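PDB 3AII: glutamate--tRNA ligase from Methanothermobacter thermautotrophicus, which catalyses the ATP-dependent attachment of glutamate to tRNA through a glutamyl-adenylate intermediate, acting as a non-discriminating archaeal glutamyl-tRNA synthetase. Local coordinates for residues R211-G214 with F215-L219; Q220-R223 with E224-E227; L392-S395 with I396-E400. All coordinates share one frame; numbering follows the deposited sequence.

Interactions 1 and 2 follow one another on helix 215-224, with centres 12 Å apart. They touch where Leu213 CD1 packs against Arg221 CZ at 3.3 Å. Both lie beside the zinc site of Cys191, Cys193, Cys208 and Cys210. Interaction 3 is on helix 386-397, across the chain's centre, about 64 Å from interaction 1 and 60 Å from interaction 2, centre to centre. Interaction 1 is a surface contact at a helix start, and its chemistry is mainly polar. Interactions 2 and 3 are partly buried. Interaction 2 combines an aromatic pair and a sulfur contact with a separate amide-carboxylate bond on the exposed side. Interaction 3 rests on backbone bonds, a leucine-asparagine contact and water.

Interaction 1 (R211-G214 with F215-L219); sequences RSLG and FRENL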
# COMPACT_ATOMS: atom_id res chain seq x y z
N ARG A 211 -1.93 2.19 43.66
CA ARG A 211 -1.02 1.07 43.43
C ARG A 211 -0.96 0.12 44.62
O ARG A 211 -0.48 -1.00 44.49
CB ARG A 211 0.39 1.59 43.12
CG ARG A 211 1.23 0.64 42.28
CD ARG A 211 2.65 1.14 42.16
NE ARG A 211 3.34 0.62 40.98
CZ ARG A 211 4.14 -0.44 40.97
NH1 ARG A 211 4.38 -1.12 42.08
NH2 ARG A 211 4.72 -0.81 39.83
N SER A 212 -1.45 0.57 45.77
CA SER A 212 -1.41 -0.24 46.99
C SER A 212 -2.72 -0.98 47.26
O SER A 212 -2.80 -1.76 48.22
CB SER A 212 -1.04 0.62 48.20
OG SER A 212 -2.10 1.52 48.53
N LEU A 213 -3.74 -0.73 46.46
CA LEU A 213 -5.04 -1.38 46.67
C LEU A 213 -4.95 -2.88 46.49
O LEU A 213 -4.13 -3.38 45.71
CB LEU A 213 -6.10 -0.81 45.72
CG LEU A 213 -6.36 0.69 45.81
CD1 LEU A 213 -7.38 1.11 44.77
CD2 LEU A 213 -6.83 1.06 47.20
N GLY A 214 -5.81 -3.60 47.20
CA GLY A 214 -5.91 -5.04 47.06
C GLY A 214 -6.82 -5.48 45.94
O GLY A 214 -7.44 -4.67 45.25
N PHE A 215 -6.92 -6.79 45.75
CA PHE A 215 -7.71 -7.37 44.67
C PHE A 215 -9.15 -6.87 44.63
O PHE A 215 -9.60 -6.32 43.62
CB PHE A 215 -7.67 -8.90 44.79
CG PHE A 215 -8.65 -9.61 43.91
CD1 PHE A 215 -8.66 -9.41 42.54
CD2 PHE A 215 -9.55 -10.52 44.46
CE1 PHE A 215 -9.56 -10.08 41.74
CE2 PHE A 215 -10.44 -11.19 43.66
CZ PHE A 215 -10.45 -10.97 42.30
N ARG A 216 -9.89 -7.05 45.72
CA ARG A 216 -11.31 -6.72 45.70
C ARG A 216 -11.57 -5.22 45.59
O ARG A 216 -12.54 -4.81 44.95
CB ARG A 216 -12.04 -7.34 46.90
CG ARG A 216 -12.13 -8.85 46.84
CD ARG A 216 -13.13 -9.33 45.80
NE ARG A 216 -13.08 -10.78 45.65
CZ ARG A 216 -13.85 -11.47 44.81
NH1 ARG A 216 -14.74 -10.85 44.05
NH2 ARG A 216 -13.72 -12.79 44.73
N GLU A 217 -10.69 -4.42 46.19
CA GLU A 217 -10.74 -2.97 46.01
C GLU A 217 -10.57 -2.57 44.53
O GLU A 217 -11.35 -1.77 44.00
CB GLU A 217 -9.67 -2.29 46.86
CG GLU A 217 -9.92 -2.35 48.36
CD GLU A 217 -8.80 -1.70 49.15
OE1 GLU A 217 -9.08 -0.76 49.93
OE2 GLU A 217 -7.63 -2.11 48.99
N ASN A 218 -9.55 -3.12 43.88
CA ASN A 218 -9.34 -2.87 42.45
C ASN A 218 -10.49 -3.41 41.60
O ASN A 218 -10.87 -2.79 40.61
CB ASN A 218 -8.02 -3.49 41.98
CG ASN A 218 -6.83 -2.59 42.23
OD1 ASN A 218 -6.85 -1.40 41.92
ND2 ASN A 218 -5.77 -3.16 42.78
N LEU A 219 -11.03 -4.56 41.98
CA LEU A 219 -12.07 -5.17 41.16
C LEU A 219 -13.32 -4.30 41.19
O LEU A 219 -14.01 -4.15 40.18
CB LEU A 219 -12.37 -6.59 41.65
CG LEU A 219 -13.21 -7.48 40.74
CD1 LEU A 219 -12.45 -7.77 39.46
CD2 LEU A 219 -13.60 -8.78 41.47
O HOH W 1 -3.17 -1.97 43.51
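Gly214 is the N-cap of helix 215-224, and Glu217, three residues on, reaches back to it. Gly214 N donates to Glu217 OE2 at 3.0 Å, and the bond is nearly straight at 175°. OE2 receives it through its anti lone pair. This is one half of a capping box; the other half would need a side chain on the N-cap residue, and glycine has none. Glu217 CG stands beside its own backbone N (chi1 -69°), and the extended chain then carries the carboxylate back to the cap. There it crosses Leu213 at about a right angle, with Leu213 CD2 3.7 Å from OE2. The first helical turn closes through Asn218 N to Gly214 O at 3.0 Å. Asn218 ND2 lies 3.8 Å from Leu213 CB, the two side chains crossing at a slant. A water bridges the two residues, accepting from Asn218 ND2 at 3.0 Å and donating to Leu213 O at 2.8 Å. Asn218 OD1 is taken by the backbone N of Val190. A leucine in place of Asn218 would probably leave the Val190 amide without its acceptor and the water without its donor. The cap lies at the surface, with the Leu213 side chain about 8 Å from the zinc ion. Asn218 ties the helix to strand 188-191, while Phe215 and Leu219 rest on helix 172-184.

Interaction 2 (Q220-R223 with E224-E227); sequences QRWR and EMFE
The Trp222 indole takes the edge of the Phe226 ring on one face, in an edge-to-face (T-shaped) pair at the C-terminal part of helix 215-224. The planes stand at 85°, and Phe226 CE1 comes within 3.6 Å of Trp222 CZ2. At its own edge, in plane, the Phe226 ring meets the Trp222 carbonyl, with CD1 3.4 Å from Trp222 O. Phe226 CG is anti to its carbonyl carbon (chi1 -74°), which turns the ring back toward Trp222. Met225 SD approaches the indole obliquely, 3.9 Å from Trp222 CE3, a Met-aromatic contact. Gln220 NE2 donates to Glu224 OE1 at 2.7 Å, nearly straight, and OE1 receives it through its anti lone pair. OE1 lies in the amide plane, although the two flat groups are turned 68° apart. Glu224 N keeps the helical bond to Gln220 O, whereas Met225 N shares weak bonds with Arg221 O and Trp222 O. Trp222 packs on helix 172-184 and, with Met225, on strands 234-237 and 252-256. Arg221 NH1 bonds Val190 O near the zinc site. The chemistry divides: Trp222 and Met225 are buried, with Phe226 at their margin, and the short bond from neutral amide to carboxylate lies on the exposed side.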
# COMPACT_ATOMS: atom_id res chain seq x y z
N GLN A 220 -13.61 -3.74 42.36
CA GLN A 220 -14.73 -2.82 42.50
C GLN A 220 -14.53 -1.56 41.63
O GLN A 220 -15.46 -1.12 40.95
CB GLN A 220 -14.93 -2.45 43.97
CG GLN A 220 -15.91 -1.31 44.20
CD GLN A 220 -17.33 -1.67 43.84
OE1 GLN A 220 -17.72 -2.84 43.92
NE2 GLN A 220 -18.11 -0.68 43.44
N ARG A 221 -13.33 -1.00 41.66
CA ARG A 221 -13.04 0.18 40.84
C ARG A 221 -13.14 -0.17 39.36
O ARG A 221 -13.59 0.64 38.55
CB ARG A 221 -11.64 0.70 41.10
CG ARG A 221 -11.44 1.35 42.47
CD ARG A 221 -10.13 2.11 42.45
NE ARG A 221 -9.93 2.97 43.62
CZ ARG A 221 -8.96 3.86 43.71
NH1 ARG A 221 -8.10 4.01 42.71
NH2 ARG A 221 -8.83 4.61 44.80
N TRP A 222 -12.70 -1.37 39.02
CA TRP A 222 -12.75 -1.85 37.64
C TRP A 222 -14.19 -1.88 37.17
O TRP A 222 -14.52 -1.37 36.10
CB TRP A 222 -12.08 -3.24 37.52
CG TRP A 222 -12.41 -4.02 36.26
CD1 TRP A 222 -13.07 -5.22 36.19
CD2 TRP A 222 -12.12 -3.65 34.91
NE1 TRP A 222 -13.19 -5.62 34.89
CE2 TRP A 222 -12.62 -4.68 34.08
CE3 TRP A 222 -11.48 -2.55 34.33
CZ2 TRP A 222 -12.49 -4.65 32.69
CZ3 TRP A 222 -11.36 -2.51 32.94
CH2 TRP A 222 -11.87 -3.56 32.14
N ARG A 223 -15.07 -2.46 37.98
CA ARG A 223 -16.46 -2.59 37.59
C ARG A 223 -17.11 -1.22 37.47
O ARG A 223 -17.97 -0.99 36.62
CB ARG A 223 -17.21 -3.49 38.59
CG ARG A 223 -16.81 -4.95 38.43
CD ARG A 223 -17.65 -5.89 39.29
NE ARG A 223 -17.40 -7.28 38.92
CZ ARG A 223 -17.07 -8.25 39.77
NH1 ARG A 223 -16.96 -7.98 41.07
NH2 ARG A 223 -16.86 -9.48 39.33
N GLU A 224 -16.63 -0.29 38.28
CA GLU A 224 -17.17 1.06 38.25
C GLU A 224 -16.82 1.80 36.97
O GLU A 224 -17.58 2.66 36.52
CB GLU A 224 -16.67 1.86 39.45
CG GLU A 224 -17.19 1.36 40.77
CD GLU A 224 -16.57 2.11 41.93
OE1 GLU A 224 -16.79 1.70 43.09
OE2 GLU A 224 -15.86 3.10 41.67
N MET A 225 -15.68 1.46 36.36
CA MET A 225 -15.26 2.13 35.13
C MET A 225 -16.31 2.06 34.04
O MET A 225 -16.39 2.93 33.19
CB MET A 225 -13.94 1.55 34.61
CG MET A 225 -12.73 1.96 35.44
SD MET A 225 -11.16 1.28 34.84
CE MET A 225 -11.05 2.02 33.21
N PHE A 226 -17.16 1.05 34.10
CA PHE A 226 -18.15 0.83 33.07
C PHE A 226 -19.28 1.85 33.10
O PHE A 226 -20.08 1.91 32.16
CB PHE A 226 -18.68 -0.61 33.16
CG PHE A 226 -17.69 -1.61 32.66
CD1 PHE A 226 -16.59 -1.96 33.43
CD2 PHE A 226 -17.83 -2.16 31.39
CE1 PHE A 226 -15.65 -2.88 32.95
CE2 PHE A 226 -16.90 -3.06 30.91
CZ PHE A 226 -15.81 -3.42 31.69
N GLU A 227 -19.33 2.67 34.15
CA GLU A 227 -20.32 3.74 34.24
C GLU A 227 -19.67 5.10 34.49
O GLU A 227 -20.34 6.06 34.90
CB GLU A 227 -21.33 3.44 35.36
CG GLU A 227 -22.13 2.17 35.13
CD GLU A 227 -23.05 2.28 33.93
OE1 GLU A 227 -23.33 1.23 33.30
OE2 GLU A 227 -23.49 3.40 33.61

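Interaction 3 (L392-S395 with I396-E400); sequences LNRS and ILEEE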
# COMPACT_ATOMS: atom_id res chain seq x y z
N LEU A 392 11.39 -3.05 -10.81
CA LEU A 392 10.95 -4.43 -10.72
C LEU A 392 9.73 -4.65 -11.59
O LEU A 392 9.60 -5.68 -12.25
CB LEU A 392 10.63 -4.79 -9.27
CG LEU A 392 11.84 -4.92 -8.35
CD1 LEU A 392 11.36 -5.04 -6.91
CD2 LEU A 392 12.68 -6.12 -8.75
N ASN A 393 8.82 -3.68 -11.57
CA ASN A 393 7.61 -3.79 -12.38
C ASN A 393 7.93 -3.76 -13.87
O ASN A 393 7.34 -4.51 -14.66
CB ASN A 393 6.64 -2.66 -12.05
CG ASN A 393 5.22 -3.03 -12.38
OD1 ASN A 393 4.71 -4.04 -11.89
ND2 ASN A 393 4.57 -2.23 -13.22
N ARG A 394 8.85 -2.89 -14.24
CA ARG A 394 9.27 -2.76 -15.64
C ARG A 394 9.83 -4.09 -16.16
O ARG A 394 9.51 -4.51 -17.27
CB ARG A 394 10.30 -1.64 -15.77
CG ARG A 394 10.79 -1.41 -17.20
CD ARG A 394 11.78 -0.23 -17.24
NE ARG A 394 11.18 0.99 -16.71
CZ ARG A 394 11.53 1.56 -15.56
NH1 ARG A 394 10.91 2.67 -15.16
NH2 ARG A 394 12.51 1.05 -14.81
N SER A 395 10.62 -4.77 -15.35
CA SER A 395 11.17 -6.07 -15.73
C SER A 395 10.07 -7.07 -16.06
O SER A 395 10.23 -7.90 -16.96
CB SER A 395 12.11 -6.61 -14.66
OG SER A 395 13.23 -5.75 -14.56
N ILE A 396 8.95 -6.97 -15.36
CA ILE A 396 7.81 -7.83 -15.66
C ILE A 396 7.06 -7.36 -16.91
O ILE A 396 6.83 -8.13 -17.83
CB ILE A 396 6.83 -7.88 -14.48
CG1 ILE A 396 7.51 -8.48 -13.25
CG2 ILE A 396 5.59 -8.70 -14.86
CD1 ILE A 396 6.68 -8.36 -11.98
N LEU A 397 6.68 -6.09 -16.93
CA LEU A 397 5.86 -5.58 -18.02
C LEU A 397 6.59 -5.60 -19.37
O LEU A 397 5.97 -5.81 -20.41
CB LEU A 397 5.36 -4.17 -17.72
CG LEU A 397 4.39 -4.04 -16.55
CD1 LEU A 397 3.85 -2.60 -16.48
CD2 LEU A 397 3.26 -5.04 -16.73
N GLU A 398 7.90 -5.36 -19.36
CA GLU A 398 8.58 -5.19 -20.65
C GLU A 398 8.62 -6.50 -21.42
O GLU A 398 8.90 -6.50 -22.62
CB GLU A 398 9.98 -4.60 -20.48
CG GLU A 398 11.00 -5.56 -19.92
CD GLU A 398 12.30 -4.86 -19.56
OE1 GLU A 398 12.41 -3.64 -19.81
OE2 GLU A 398 13.20 -5.54 -19.04
N GLU A 399 8.30 -7.61 -20.76
CA GLU A 399 8.36 -8.90 -21.43
C GLU A 399 7.03 -9.32 -22.04
O GLU A 399 6.97 -10.31 -22.78
CB GLU A 399 8.86 -9.99 -20.48
CG GLU A 399 10.33 -9.85 -20.10
CD GLU A 399 11.24 -9.74 -21.31
OE1 GLU A 399 12.35 -9.17 -21.18
OE2 GLU A 399 10.86 -10.22 -22.40
N GLU A 400 5.96 -8.59 -21.74
CA GLU A 400 4.65 -9.03 -22.21
C GLU A 400 3.69 -7.93 -22.62
O GLU A 400 2.72 -8.21 -23.33
CB GLU A 400 3.99 -9.91 -21.15
CG GLU A 400 3.67 -9.19 -19.85
CD GLU A 400 2.97 -10.10 -18.85
OE1 GLU A 400 3.65 -10.62 -17.94
OE2 GLU A 400 1.74 -10.29 -18.97
O HOH W 2 12.71 -8.37 -18.24
O HOH W 3 14.96 -6.53 -16.63
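Ile396 N sits at the C-terminal part of helix 386-397 and divides two weak bonds between Leu392 O, at 3.4 Å, and Asn393 O, at 3.0 Å. The next element in the chain is strand 402-408, in the beta-rich anticodon-binding region characteristic of this GlnRS-like subfamily. The Ile396 side chain runs past Leu392 O and packs on Glu366 of helix 365-375. Leu397 N makes a regular helical bond to the same Asn393 O, at 2.8 Å and 172°. Leu397 CD1 lies 3.4 Å from Asn393 ND2. Asn393 CG is anti to the backbone N (chi1 -156°), and the amide leans back toward this leucine. That amide is fixed by Arg364 N on OD1, and by Gly362 O and His552 NE2 on ND2. Glu398 N bonds to Arg394 O. Glu398 CG lies between backbone N and carbonyl carbon (chi1 73°), which brings CG to 3.2 Å from Arg394 O. The carboxylate makes no salt bridge to Arg394, whose NE is held by the C-terminal Lys553 O. Instead a water links the turn: it donates to Glu398 OE2 at 3.1 Å and is hydrogen-bonded to Ser395 OG at 2.8 Å. Glu399 adds little, with CG 3.7 Å from Ser395 O. At Glu400 the backbone N donates to Leu397 O, and carboxylate oxygen OE2 forms a salt bridge with Arg364 NH1.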